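Local coordinates for ARF GTPase-activating protein GIT1 (Rattus norvegicus, PDB 6IUH) that probably acts as a GTPase-activating protein for ARF GTPases and recruits partner proteins such as paxillin through the C-terminal four-helix bundle described here, at residues 25-30 with 114-119; 40-45 with 103-108; 48-53 with 78-83; 64-69 with 123-128. All coordinates share one frame; numbering follows the deposited sequence. Where two conformers were deposited one is given.

Contact 1: residues 25-30 with 114-119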
# COMPACT_ATOMS: atom_id res chain seq x y z
N LYS A 25 -4.51 4.47 5.99
CA LYS A 25 -5.49 5.55 5.85
C LYS A 25 -5.55 6.05 4.41
O LYS A 25 -6.64 6.26 3.86
CB LYS A 25 -5.16 6.71 6.79
CG LYS A 25 -6.21 7.81 6.78
CD LYS A 25 -5.75 9.04 7.55
CE LYS A 25 -4.59 9.74 6.85
NZ LYS A 25 -4.22 11.01 7.53
N ASN A 26 -4.38 6.25 3.81
CA ASN A 26 -4.30 6.75 2.44
C ASN A 26 -4.72 5.70 1.42
O ASN A 26 -5.31 6.02 0.39
CB ASN A 26 -2.88 7.24 2.14
CG ASN A 26 -2.54 8.53 2.88
OD1 ASN A 26 -3.42 9.34 3.16
ND2 ASN A 26 -1.27 8.71 3.20
N ILE A 27 -4.40 4.44 1.71
CA ILE A 27 -4.87 3.34 0.87
C ILE A 27 -6.39 3.21 0.97
O ILE A 27 -7.07 2.97 -0.03
CB ILE A 27 -4.21 2.01 1.26
CG1 ILE A 27 -2.73 2.02 0.86
CG2 ILE A 27 -4.92 0.83 0.61
CD1 ILE A 27 -1.98 0.77 1.25
N GLN A 28 -6.92 3.39 2.18
CA GLN A 28 -8.36 3.35 2.39
C GLN A 28 -9.08 4.42 1.56
O GLN A 28 -10.15 4.17 1.00
CB GLN A 28 -8.70 3.54 3.87
CG GLN A 28 -10.14 3.18 4.21
CD GLN A 28 -10.41 1.69 4.10
OE1 GLN A 28 -9.91 0.90 4.89
NE2 GLN A 28 -11.22 1.31 3.12
N GLU A 29 -8.47 5.60 1.47
CA GLU A 29 -9.05 6.69 0.70
C GLU A 29 -9.00 6.39 -0.80
O GLU A 29 -9.91 6.75 -1.54
CB GLU A 29 -8.33 8.01 1.01
CG GLU A 29 -8.89 9.22 0.29
CD GLU A 29 -10.32 9.53 0.69
OE1 GLU A 29 -10.71 9.20 1.83
OE2 GLU A 29 -11.06 10.11 -0.14
N LEU A 30 -7.92 5.74 -1.23
CA LEU A 30 -7.79 5.32 -2.62
C LEU A 30 -8.86 4.31 -2.99
O LEU A 30 -9.46 4.40 -4.06
CB LEU A 30 -6.40 4.72 -2.87
CG LEU A 30 -6.19 4.09 -4.25
CD1 LEU A 30 -6.33 5.14 -5.34
CD2 LEU A 30 -4.83 3.42 -4.32
N ASP A 114 -0.63 -5.07 -2.38
CA ASP A 114 0.75 -5.46 -2.10
C ASP A 114 1.45 -4.45 -1.19
O ASP A 114 2.34 -4.83 -0.42
CB ASP A 114 1.54 -5.64 -3.40
CG ASP A 114 1.30 -7.00 -4.04
OD1 ASP A 114 0.82 -7.91 -3.33
OD2 ASP A 114 1.59 -7.17 -5.24
N ILE A 115 1.06 -3.19 -1.27
CA ILE A 115 1.60 -2.17 -0.37
C ILE A 115 1.17 -2.49 1.06
O ILE A 115 1.99 -2.50 1.98
CB ILE A 115 1.14 -0.75 -0.74
CG1 ILE A 115 1.71 -0.34 -2.09
CG2 ILE A 115 1.60 0.24 0.32
CD1 ILE A 115 1.19 0.99 -2.59
N ALA A 116 -0.12 -2.75 1.23
CA ALA A 116 -0.66 -3.14 2.53
C ALA A 116 -0.04 -4.45 3.02
O ALA A 116 0.27 -4.58 4.21
CB ALA A 116 -2.17 -3.28 2.45
N LYS A 117 0.14 -5.40 2.11
CA LYS A 117 0.76 -6.68 2.44
C LYS A 117 2.16 -6.49 3.01
O LYS A 117 2.49 -7.04 4.06
CB LYS A 117 0.83 -7.57 1.20
CG LYS A 117 1.26 -9.01 1.47
CD LYS A 117 1.28 -9.81 0.17
CE LYS A 117 1.51 -11.29 0.41
NZ LYS A 117 1.46 -12.05 -0.87
N ALA A 118 2.97 -5.70 2.32
CA ALA A 118 4.33 -5.40 2.75
C ALA A 118 4.33 -4.64 4.08
O ALA A 118 5.15 -4.92 4.96
CB ALA A 118 5.06 -4.59 1.68
N ALA A 119 3.41 -3.68 4.22
CA ALA A 119 3.32 -2.89 5.44
C ALA A 119 3.01 -3.77 6.63
O ALA A 119 3.62 -3.63 7.70
CB ALA A 119 2.26 -1.80 5.29
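Ile27 and Ala116 bring helix 13-35 and helix 101-128 together where these run antiparallel, with their CA atoms 7.9 Å apart. They are the first and last helices of an up-and-down four-helix bundle, a topology shared with focal adhesion targeting domains, and they lie side by side although 83 residues lie between the two segments. The contact is small and wholly apolar: no hydrogen bond crosses it. Ile27 carries it with one methyl. Its CG1 branch lies anti to the carbonyl carbon (chi1 -71°) and continues fully extended, which sends CD1 across to the facing helix. There CD1 rests against CG2 of Ile115 at 3.7 Å, the two side chains crossing at a slant. The same methyl reaches the backbone of the facing helix, lying 4.0 Å from Ala116 N, so a single carbon fills the dip between Ile115 and the short side chain of Ala116. Ile115 divides its work, offering CG2 to Ile27 while the residue also packs on Leu76 and Ser79 of helix 67-87.

This seam illustrates how a bundle can serve as a docking face. The chain of another protein packs on both Ile27 and Ala116, and it supplies hydrogen-bond partners for Gln28 and Asp114. This is consistent with a ligand lying in the groove between the first and last helices, as LD motifs do on related domains. Beside that groove, the CB of Ala116 lies 4.2 Å from CD1 of Ile27.

Contact 2: residues 40-45 with 103-108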
# COMPACT_ATOMS: atom_id res chain seq x y z
N ASP A 40 -10.48 10.92 -10.98
CA ASP A 40 -9.62 12.10 -10.99
C ASP A 40 -8.77 12.19 -9.73
O ASP A 40 -7.79 12.93 -9.69
CB ASP A 40 -10.46 13.37 -11.13
CG ASP A 40 -11.43 13.56 -9.98
OD1 ASP A 40 -12.06 12.57 -9.57
OD2 ASP A 40 -11.55 14.70 -9.49
N SER A 41 -9.14 11.43 -8.70
CA SER A 41 -8.44 11.48 -7.43
C SER A 41 -7.34 10.43 -7.31
O SER A 41 -6.65 10.36 -6.29
CB SER A 41 -9.43 11.32 -6.27
OG SER A 41 -10.35 12.40 -6.23
N PHE A 42 -7.16 9.63 -8.36
CA PHE A 42 -6.18 8.54 -8.30
C PHE A 42 -4.74 9.05 -8.17
O PHE A 42 -3.96 8.50 -7.39
CB PHE A 42 -6.30 7.64 -9.54
CG PHE A 42 -7.37 6.60 -9.43
CD1 PHE A 42 -8.37 6.70 -8.47
CD2 PHE A 42 -7.38 5.50 -10.28
CE1 PHE A 42 -9.36 5.74 -8.36
CE2 PHE A 42 -8.37 4.54 -10.18
CZ PHE A 42 -9.36 4.65 -9.22
N VAL A 43 -4.40 10.09 -8.92
CA VAL A 43 -3.04 10.65 -8.85
C VAL A 43 -2.73 11.29 -7.48
O VAL A 43 -1.70 10.97 -6.89
CB VAL A 43 -2.80 11.69 -9.97
CG1 VAL A 43 -1.51 12.46 -9.73
CG2 VAL A 43 -2.77 11.01 -11.32
N PRO A 44 -3.61 12.18 -6.97
CA PRO A 44 -3.26 12.72 -5.65
C PRO A 44 -3.27 11.67 -4.54
O PRO A 44 -2.48 11.77 -3.61
CB PRO A 44 -4.34 13.78 -5.41
CG PRO A 44 -5.47 13.40 -6.28
CD PRO A 44 -4.84 12.80 -7.50
N CYS A 45 -4.15 10.67 -4.65
CA CYS A 45 -4.17 9.59 -3.67
C CYS A 45 -2.87 8.80 -3.70
O CYS A 45 -2.29 8.51 -2.66
CB CYS A 45 -5.35 8.64 -3.92
SG CYS A 45 -6.94 9.25 -3.29
N LEU A 103 -9.80 -1.94 -16.23
CA LEU A 103 -8.43 -2.43 -16.15
C LEU A 103 -7.60 -1.57 -15.20
O LEU A 103 -6.84 -2.08 -14.39
CB LEU A 103 -7.80 -2.46 -17.54
CG LEU A 103 -6.32 -2.85 -17.60
CD1 LEU A 103 -6.10 -4.23 -16.99
CD2 LEU A 103 -5.82 -2.81 -19.04
N LEU A 104 -7.76 -0.25 -15.31
CA LEU A 104 -7.05 0.69 -14.46
C LEU A 104 -7.32 0.44 -12.98
O LEU A 104 -6.39 0.31 -12.18
CB LEU A 104 -7.44 2.13 -14.81
CG LEU A 104 -6.99 3.19 -13.81
CD1 LEU A 104 -5.47 3.35 -13.85
CD2 LEU A 104 -7.68 4.51 -14.09
N THR A 105 -8.59 0.39 -12.61
CA THR A 105 -8.99 0.18 -11.23
C THR A 105 -8.46 -1.15 -10.70
O THR A 105 -7.99 -1.23 -9.56
CB THR A 105 -10.52 0.22 -11.08
OG1 THR A 105 -11.00 1.50 -11.49
CG2 THR A 105 -10.92 -0.03 -9.63
N GLN A 106 -8.53 -2.19 -11.53
CA GLN A 106 -7.98 -3.49 -11.16
C GLN A 106 -6.50 -3.38 -10.82
O GLN A 106 -6.06 -3.86 -9.77
CB GLN A 106 -8.19 -4.51 -12.28
CG GLN A 106 -9.64 -4.92 -12.47
CD GLN A 106 -9.87 -5.61 -13.80
OE1 GLN A 106 -8.93 -5.94 -14.52
NE2 GLN A 106 -11.14 -5.83 -14.15
N GLN A 107 -5.73 -2.75 -11.70
CA GLN A 107 -4.29 -2.63 -11.50
C GLN A 107 -3.97 -1.79 -10.26
O GLN A 107 -3.06 -2.12 -9.50
CB GLN A 107 -3.63 -2.03 -12.74
CG GLN A 107 -3.66 -2.95 -13.95
CD GLN A 107 -2.94 -4.27 -13.69
OE1 GLN A 107 -1.81 -4.28 -13.19
NE2 GLN A 107 -3.59 -5.37 -14.02
N VAL A 108 -4.72 -0.72 -10.07
CA VAL A 108 -4.52 0.17 -8.93
C VAL A 108 -4.74 -0.56 -7.60
O VAL A 108 -3.92 -0.46 -6.68
CB VAL A 108 -5.44 1.40 -9.02
CG1 VAL A 108 -5.52 2.13 -7.69
CG2 VAL A 108 -4.95 2.34 -10.12
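Phe42 pushes its ring from the start of helix 42-57 into a corner made by Leu104, Thr105 and Val108 of helix 101-128. Two torsions set the ring there. With chi1 at -83°, CG lies anti to the carbonyl carbon; with chi2 at only 16°, CA sits close to the ring plane and CD1 is turned back beside it, so the CD2-CE2 side leads toward the facing helix. CD2 touches CD2 of Leu104 at 3.9 Å and CG2 of Val108 at 4.0 Å, both methyls meeting the ring obliquely. Leu104 slides past the ring in the opposite direction, while Val108 meets it at an angle. At the far end, Thr105 OG1 stands near the ring plane, at the edge, 4.2 Å from Phe42 CZ; its hydrogen bond goes to Phe101 O, one turn back.

Ala34 of helix 13-35, Cys87 of helix 67-87 and Thr90 of the loop beyond also touch the Phe42 side chain, while the ring of His39 meets Phe42 edge-to-face. Replacing Phe42 with an alanine would probably open a gap among Leu104, Val108 and Ala34, and leave His39 without its aromatic partner. An aromatic ring joining the second and fourth helices, which run roughly parallel across the diagonal, is a core-filling element near one end of an antiparallel four-helix bundle.

Contact 3: residues 48-53 with 78-83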
# COMPACT_ATOMS: atom_id res chain seq x y z
N LYS A 48 -0.05 10.72 -2.04
CA LYS A 48 -0.14 10.68 -0.58
C LYS A 48 0.30 9.32 -0.06
O LYS A 48 0.93 9.21 0.99
CB LYS A 48 -1.56 11.01 -0.12
CG LYS A 48 -2.00 12.43 -0.47
CD LYS A 48 -3.47 12.65 -0.20
CE LYS A 48 -3.78 12.58 1.29
NZ LYS A 48 -5.22 12.87 1.57
N ILE A 49 -0.03 8.28 -0.82
CA ILE A 49 0.40 6.92 -0.48
C ILE A 49 1.92 6.79 -0.64
O ILE A 49 2.60 6.29 0.25
CB ILE A 49 -0.30 5.87 -1.36
CG1 ILE A 49 -1.79 5.82 -1.03
CG2 ILE A 49 0.32 4.50 -1.17
CD1 ILE A 49 -2.58 4.90 -1.91
N HIS A 50 2.43 7.25 -1.78
CA HIS A 50 3.86 7.17 -2.06
C HIS A 50 4.67 7.90 -0.98
O HIS A 50 5.74 7.44 -0.58
CB HIS A 50 4.19 7.75 -3.43
CG HIS A 50 5.59 7.49 -3.89
ND1 HIS A 50 6.63 8.35 -3.62
CD2 HIS A 50 6.12 6.46 -4.58
CE1 HIS A 50 7.75 7.86 -4.14
NE2 HIS A 50 7.46 6.71 -4.73
N LEU A 51 4.15 9.03 -0.52
CA LEU A 51 4.78 9.79 0.55
C LEU A 51 4.76 9.01 1.86
O LEU A 51 5.76 8.95 2.58
CB LEU A 51 4.09 11.14 0.74
CG LEU A 51 4.55 11.97 1.93
CD1 LEU A 51 6.02 12.33 1.81
CD2 LEU A 51 3.70 13.23 2.07
N ALA A 52 3.61 8.41 2.16
CA ALA A 52 3.46 7.63 3.38
C ALA A 52 4.39 6.42 3.37
O ALA A 52 4.90 6.01 4.41
CB ALA A 52 2.01 7.18 3.55
N VAL A 53 4.60 5.87 2.18
CA VAL A 53 5.47 4.71 2.01
C VAL A 53 6.93 5.11 2.24
O VAL A 53 7.69 4.38 2.89
CB VAL A 53 5.30 4.08 0.62
CG1 VAL A 53 6.48 3.19 0.26
CG2 VAL A 53 4.00 3.28 0.56
N ALA A 78 8.46 -1.24 -4.49
CA ALA A 78 8.12 -1.59 -5.87
C ALA A 78 6.64 -1.41 -6.15
O ALA A 78 6.26 -1.01 -7.25
CB ALA A 78 8.55 -3.01 -6.18
N SER A 79 5.80 -1.71 -5.17
CA SER A 79 4.35 -1.62 -5.36
C SER A 79 3.88 -0.17 -5.36
O SER A 79 2.92 0.18 -6.06
CB SER A 79 3.63 -2.41 -4.27
OG SER A 79 4.06 -3.76 -4.28
N ALA A 80 4.56 0.67 -4.58
CA ALA A 80 4.23 2.09 -4.54
C ALA A 80 4.58 2.75 -5.86
O ALA A 80 3.84 3.59 -6.37
CB ALA A 80 4.96 2.77 -3.39
N TYR A 81 5.73 2.35 -6.41
CA TYR A 81 6.19 2.85 -7.70
C TYR A 81 5.27 2.38 -8.82
O TYR A 81 4.90 3.16 -9.71
CB TYR A 81 7.62 2.39 -7.96
CG TYR A 81 8.22 2.90 -9.25
CD1 TYR A 81 8.87 4.13 -9.30
CD2 TYR A 81 8.16 2.15 -10.41
CE1 TYR A 81 9.43 4.60 -10.48
CE2 TYR A 81 8.72 2.60 -11.59
CZ TYR A 81 9.35 3.83 -11.62
OH TYR A 81 9.90 4.28 -12.79
N ARG A 82 4.91 1.11 -8.78
CA ARG A 82 3.97 0.53 -9.74
C ARG A 82 2.62 1.25 -9.70
O ARG A 82 2.02 1.51 -10.75
CB ARG A 82 3.79 -0.97 -9.46
CG ARG A 82 2.92 -1.70 -10.45
CD ARG A 82 2.57 -3.09 -9.94
NE ARG A 82 1.42 -3.66 -10.65
CZ ARG A 82 0.70 -4.68 -10.19
NH1 ARG A 82 1.00 -5.24 -9.03
NH2 ARG A 82 -0.33 -5.13 -10.90
N LEU A 83 2.15 1.57 -8.50
CA LEU A 83 0.91 2.31 -8.33
C LEU A 83 1.00 3.69 -8.98
O LEU A 83 0.09 4.11 -9.71
CB LEU A 83 0.57 2.46 -6.85
CG LEU A 83 -0.67 3.30 -6.52
CD1 LEU A 83 -1.92 2.63 -7.07
CD2 LEU A 83 -0.80 3.52 -5.02
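The antiparallel second and third helices of the four-helix bundle meet here, Ile49, His50 and Val53 of helix 42-57 facing Ala80 and Leu83 of helix 67-87. The short segments lie 9.7 Å apart at their axes, with 162° between their N-to-C directions, and the closest CA pair, His50 with Ala80, is separated by 5.7 Å. Such closeness depends on the small side chain of Ala80, whose single methyl is touched by two larger neighbours. Val53 and His50 meet it from directions about a right angle apart. Val53 brings its CG1 to 4.0 Å from Ala80 CB, with CG2 almost as near. In His50, CG lies anti to the backbone N (chi1 -170°), which brings the ring toward helix 67-87 until CD2 comes 4.0 Å from Ala80 CB, approaching the methyl obliquely. The ring also packs on Gln84, one turn further along helix 67-87, and remains partly exposed.

Ile49 and Leu83 form the second part of the contact. Ile49 also touches Asn26 and Leu30 of helix 13-35, and Leu83 reaches Cys111 of helix 101-128, so this pair belongs to a layer in which all four helices take part. The two side chains cross at about a right angle. Both carbons of Ile49 that face the neighbouring helix meet one methyl: Leu83 CD2 sits 3.8 Å from Ile49 CD1 and 4.1 Å from Ile49 CG2.

Contact 4: residues 64-69 with 123-128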
# COMPACT_ATOMS: atom_id res chain seq x y z
N PRO A 64 19.22 -2.62 5.56
CA PRO A 64 18.71 -3.48 6.63
C PRO A 64 19.52 -4.76 6.78
O PRO A 64 19.96 -5.33 5.78
CB PRO A 64 17.28 -3.79 6.18
CG PRO A 64 16.92 -2.68 5.26
CD PRO A 64 18.19 -2.32 4.56
N ALA A 65 19.71 -5.20 8.02
CA ALA A 65 20.43 -6.44 8.29
C ALA A 65 19.51 -7.64 8.10
O ALA A 65 19.93 -8.68 7.60
CB ALA A 65 20.99 -6.42 9.70
N LEU A 66 18.25 -7.49 8.50
CA LEU A 66 17.31 -8.60 8.47
C LEU A 66 16.81 -8.88 7.06
O LEU A 66 16.33 -7.98 6.36
CB LEU A 66 16.12 -8.33 9.39
CG LEU A 66 16.39 -8.39 10.90
CD1 LEU A 66 15.18 -7.88 11.67
CD2 LEU A 66 16.74 -9.81 11.33
N GLU A 67 16.93 -10.14 6.65
CA GLU A 67 16.44 -10.58 5.35
C GLU A 67 14.95 -10.29 5.14
O GLU A 67 14.56 -9.84 4.06
CB GLU A 67 16.72 -12.08 5.17
CG GLU A 67 16.65 -12.56 3.74
CD GLU A 67 17.89 -12.22 2.93
OE1 GLU A 67 18.80 -11.56 3.48
OE2 GLU A 67 17.97 -12.62 1.75
N PRO A 68 14.09 -10.55 6.15
CA PRO A 68 12.68 -10.23 5.90
C PRO A 68 12.41 -8.73 5.71
O PRO A 68 11.49 -8.38 4.98
CB PRO A 68 11.97 -10.76 7.15
CG PRO A 68 12.88 -11.80 7.69
CD PRO A 68 14.25 -11.28 7.42
N VAL A 69 13.17 -7.87 6.38
CA VAL A 69 13.01 -6.43 6.18
C VAL A 69 13.40 -6.05 4.75
O VAL A 69 12.70 -5.27 4.10
CB VAL A 69 13.84 -5.61 7.18
CG1 VAL A 69 13.70 -4.12 6.90
CG2 VAL A 69 13.41 -5.92 8.60
N VAL A 123 5.23 -4.58 10.04
CA VAL A 123 4.68 -4.47 11.39
C VAL A 123 4.99 -5.73 12.19
O VAL A 123 5.42 -5.66 13.34
CB VAL A 123 3.16 -4.24 11.37
CG1 VAL A 123 2.58 -4.37 12.77
CG2 VAL A 123 2.83 -2.87 10.79
N THR A 124 4.77 -6.88 11.56
CA THR A 124 5.01 -8.17 12.19
C THR A 124 6.48 -8.37 12.54
O THR A 124 6.81 -8.77 13.65
CB THR A 124 4.55 -9.34 11.29
OG1 THR A 124 3.13 -9.26 11.10
CG2 THR A 124 4.91 -10.68 11.91
N ILE A 125 7.36 -8.07 11.58
CA ILE A 125 8.80 -8.19 11.79
C ILE A 125 9.26 -7.36 12.98
O ILE A 125 9.99 -7.85 13.84
CB ILE A 125 9.59 -7.74 10.55
CG1 ILE A 125 9.35 -8.68 9.37
CG2 ILE A 125 11.08 -7.67 10.86
CD1 ILE A 125 9.76 -8.08 8.04
N THR A 126 8.81 -6.12 13.02
CA THR A 126 9.23 -5.19 14.07
C THR A 126 8.80 -5.68 15.45
O THR A 126 9.58 -5.65 16.40
CB THR A 126 8.66 -3.79 13.82
OG1 THR A 126 9.17 -3.28 12.58
CG2 THR A 126 9.06 -2.85 14.94
N THR A 127 7.56 -6.15 15.54
CA THR A 127 7.01 -6.60 16.82
C THR A 127 7.72 -7.84 17.37
O THR A 127 7.94 -7.94 18.58
CB THR A 127 5.51 -6.91 16.69
OG1 THR A 127 4.83 -5.79 16.11
CG2 THR A 127 4.90 -7.21 18.05
N ARG A 128 8.09 -8.76 16.49
CA ARG A 128 8.70 -10.02 16.91
C ARG A 128 10.13 -9.83 17.42
O ARG A 128 10.68 -10.70 18.09
CB ARG A 128 8.70 -11.03 15.77
CG ARG A 128 7.32 -11.53 15.39
CD ARG A 128 7.40 -12.75 14.49
NE ARG A 128 8.14 -13.84 15.11
CZ ARG A 128 7.60 -14.75 15.91
NH1 ARG A 128 6.30 -14.70 16.20
NH2 ARG A 128 8.35 -15.71 16.44
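The carbonyl oxygen Val123 O is gripped twice by Thr127, through the helical N-H and, at 2.8 Å, through the hydroxyl OG1. The two donors arrive from opposite faces of the carbonyl plane, OG1 tilted 33° out of it, so this turn of helix 101-128 is tied by side chain as well as backbone.

From that turn Ile125 reaches over to the start of helix 67-87 and makes all the cross-contacts. Its two branches part: CG2 lies anti to the backbone N and meets Val69 CG2 at 3.7 Å, with Leu66 CD1 further off at 4.2 Å, whereas CD1, carried on CG1, comes 3.6 Å from Pro68 CB. The same CD1 lies 3.5 Å from Pro68 O, an oxygen already hydrogen-bonded to Ser72 OG. With Leu66 at the N-cap position and Pro68 and Val69 just after it, the isoleucine packs on the first turn of the helix. A serine in place of Ile125 would probably cost Leu66, Pro68 and Val69 their apolar contact with helix 101-128 and open a gap there.

No hydrogen bond crosses here; cohesion rests on the fit of aliphatic groups around one isoleucine, while the hydrogen bonds of Thr127 OG1 and Pro68 O lie within their own helices.

How the contacts relate
Contacts 1, 2 and 3 make one continuous core, whereas contact 4 closes the far end of the bundle. Contacts 1 and 3, with centres 9 Å apart, share a layer in which Leu30 CD2 lies 3.6 Å from Ile49 CD1. Leu30 also joins contact 1 to contact 2, its CD2 3.7 Å from Val108 CG1. Between contacts 2 and 3 a probable hydrogen bond of 2.9 Å links Gln107 OE1 to Arg82 NH2. Contact 4 lies about 30 Å from contact 2, centre to centre, on the other side of the chain's centre. The partner protein's chain reaches contacts 1, 2 and 4, each using helix 101-128, and in contact 1 also helix 13-35, but not contact 3.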